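Local coordinates for protein alpha-acetolactate decarboxylase (Bacillus subtilis subsp. subtilis str. 168, PDB 5XNE) that converts (2S)-2-acetolactate into (R)-acetoin and carbon dioxide, a step toward butanediol, and so makes acetoin that the cell can excrete, at residues Phe52-Ser57 with Asn66-Pro71. Residues are numbered along the deposited sequence; the frame is centred on the assembly and turned at random.
Sequences FYRLRS and NGDRSP
A single salt bridge, R54 to D68, joins strand 51-56 to the loop before the short strand 69-70 at the protein surface. NH2 of R54 lies 3.1 Å from OD1 of D68. The two side chains reach out from opposite directions. The carboxylate meets the guanidinium at its edge, but the two planes stand 90° apart. The pair is therefore not the flat, two-bond kind.

Two waters complete the link. One takes hydrogen bonds from R54 NH2 and from the backbone N of R69. The other accepts from R54 NE at 2.9 Å and donates to D68 OD2 at 2.7 Å. Both waters and OD1 lie in the guanidinium plane.

Strand 51-56 is the middle of an antiparallel meander, between strands 44-48 and 60-63. After 60-63 the chain turns back through 66-71, so the bridge ties the meander to the chain that follows it. The CA atoms of R54 and D68 are still 9.5 Å apart. R54 covers much of this with CG anti to its own N (chi1 -177°), and the chain bends at chi3.

Partners outside the two segments hold both ends. R54 NH1 hydrogen-bonds to the carbonyl O of D42, and F38 makes a cation-pi contact with R54. D68 OD2 also accepts from the backbone N of Q65. The R54 side chain is about 12 Å from the zinc ion, which H173, H175 and H186 bind.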
loop_
_atom_site.group_PDB
_atom_site.type_symbol
_atom_site.label_atom_id
_atom_site.label_comp_id
_atom_site.label_asym_id
_atom_site.label_seq_id
_atom_site.Cartn_x
_atom_site.Cartn_y
_atom_site.Cartn_z
ATOM N N PHE B 52 -4.254 23.851 -8.033
ATOM C CA PHE B 52 -4.679 23.288 -6.750
ATOM C C PHE B 52 -5.226 24.353 -5.820
ATOM O O PHE B 52 -4.700 25.476 -5.767
ATOM C CB PHE B 52 -3.512 22.552 -6.080
ATOM C CG PHE B 52 -3.219 21.225 -6.702
ATOM C CD1 PHE B 52 -2.508 21.140 -7.902
ATOM C CD2 PHE B 52 -3.674 20.061 -6.105
ATOM C CE1 PHE B 52 -2.245 19.909 -8.492
ATOM C CE2 PHE B 52 -3.413 18.817 -6.699
ATOM C CZ PHE B 52 -2.698 18.751 -7.890
ATOM N N TYR B 53 -6.259 23.986 -5.068
ATOM C CA TYR B 53 -6.948 24.906 -4.161
ATOM C C TYR B 53 -7.125 24.332 -2.768
ATOM O O TYR B 53 -7.244 23.109 -2.605
ATOM C CB TYR B 53 -8.321 25.264 -4.718
ATOM C CG TYR B 53 -8.269 26.098 -5.973
ATOM C CD1 TYR B 53 -8.164 25.505 -7.219
ATOM C CD2 TYR B 53 -8.327 27.491 -5.904
ATOM C CE1 TYR B 53 -8.121 26.274 -8.374
ATOM C CE2 TYR B 53 -8.283 28.268 -7.055
ATOM C CZ TYR B 53 -8.181 27.653 -8.279
ATOM O OH TYR B 53 -8.135 28.427 -9.413
ATOM N N ARG B 54 -7.149 25.231 -1.778
ATOM C CA ARG B 54 -7.555 24.937 -0.408
ATOM C C ARG B 54 -8.999 25.403 -0.211
ATOM O O ARG B 54 -9.280 26.606 -0.245
ATOM C CB ARG B 54 -6.636 25.640 0.601
ATOM C CG ARG B 54 -6.967 25.324 2.057
ATOM C CD ARG B 54 -6.310 26.314 3.033
ATOM N NE ARG B 54 -4.855 26.403 2.932
ATOM C CZ ARG B 54 -4.004 25.858 3.804
ATOM N NH1 ARG B 54 -4.461 25.138 4.830
ATOM N NH2 ARG B 54 -2.695 26.010 3.638
ATOM N N LEU B 55 -9.920 24.469 -0.023
ATOM C CA LEU B 55 -11.331 24.806 0.207
ATOM C C LEU B 55 -11.623 24.865 1.699
ATOM O O LEU B 55 -11.447 23.872 2.402
ATOM C CB LEU B 55 -12.255 23.774 -0.456
ATOM C CG LEU B 55 -12.587 23.822 -1.951
ATOM C CD1 LEU B 55 -13.599 24.921 -2.252
ATOM C CD2 LEU B 55 -11.346 24.000 -2.797
ATOM N N ARG B 56 -12.066 26.019 2.192
ATOM C CA ARG B 56 -12.353 26.158 3.617
ATOM C C ARG B 56 -13.840 26.304 3.916
ATOM O O ARG B 56 -14.647 26.634 3.045
ATOM C CB ARG B 56 -11.614 27.363 4.208
ATOM C CG ARG B 56 -10.119 27.189 4.388
ATOM C CD ARG B 56 -9.574 28.360 5.203
ATOM N NE ARG B 56 -8.182 28.179 5.599
ATOM C CZ ARG B 56 -7.161 28.858 5.081
ATOM N NH1 ARG B 56 -7.364 29.775 4.134
ATOM N NH2 ARG B 56 -5.933 28.626 5.512
ATOM N N SER B 57 -14.169 26.095 5.180
ATOM C CA SER B 57 -15.533 26.174 5.675
ATOM C C SER B 57 -16.185 27.552 5.571
ATOM O O SER B 57 -17.405 27.680 5.722
ATOM C CB SER B 57 -15.547 25.740 7.123
ATOM N N ASN B 66 3.634 27.664 -1.982
ATOM C CA ASN B 66 4.912 27.174 -1.453
ATOM C C ASN B 66 4.927 26.389 -0.136
ATOM O O ASN B 66 5.148 25.181 -0.138
ATOM C CB ASN B 66 5.863 28.378 -1.295
ATOM C CG ASN B 66 6.281 28.993 -2.636
ATOM O OD1 ASN B 66 7.164 28.475 -3.328
ATOM N ND2 ASN B 66 5.643 30.106 -3.004
ATOM N N GLY B 67 4.721 27.064 0.987
ATOM C CA GLY B 67 4.916 26.415 2.277
ATOM C C GLY B 67 3.668 25.816 2.905
ATOM O O GLY B 67 3.637 25.551 4.104
ATOM N N ASP B 68 2.623 25.628 2.106
ATOM C CA ASP B 68 1.472 24.860 2.568
ATOM C C ASP B 68 1.924 23.419 2.834
ATOM O O ASP B 68 2.686 22.844 2.050
ATOM C CB ASP B 68 0.334 24.886 1.542
ATOM C CG ASP B 68 -0.316 26.260 1.401
ATOM O OD1 ASP B 68 -0.173 27.121 2.311
ATOM O OD2 ASP B 68 -1.006 26.459 0.382
ATOM N N ARG B 69 1.486 22.851 3.952
ATOM C CA ARG B 69 1.883 21.487 4.324
ATOM C C ARG B 69 0.680 20.564 4.407
ATOM O O ARG B 69 -0.440 21.012 4.644
ATOM C CB ARG B 69 2.626 21.475 5.667
ATOM C CG ARG B 69 3.951 22.237 5.669
ATOM C CD ARG B 69 4.571 22.387 7.081
ATOM N NE ARG B 69 4.828 21.137 7.809
ATOM C CZ ARG B 69 5.493 21.075 8.969
ATOM N NH1 ARG B 69 5.970 22.191 9.514
ATOM N NH2 ARG B 69 5.699 19.909 9.584
ATOM N N SER B 70 0.912 19.264 4.217
ATOM C CA SER B 70 -0.163 18.284 4.308
ATOM C C SER B 70 0.232 17.007 5.033
ATOM O O SER B 70 1.331 16.502 4.823
ATOM C CB SER B 70 -0.663 17.897 2.918
ATOM O OG SER B 70 -1.617 16.859 3.045
ATOM N N PRO B 71 -0.689 16.454 5.845
ATOM C CA PRO B 71 -0.512 15.143 6.479
ATOM C C PRO B 71 -1.033 13.991 5.628
ATOM O O PRO B 71 -0.791 12.837 5.983
ATOM C CB PRO B 71 -1.359 15.256 7.751
ATOM C CG PRO B 71 -2.529 16.121 7.303
ATOM C CD PRO B 71 -1.924 17.127 6.313
HETATM O O HOH W 1 -0.614 24.486 5.272
HETATM O O HOH W 2 -3.453 27.544 0.638
#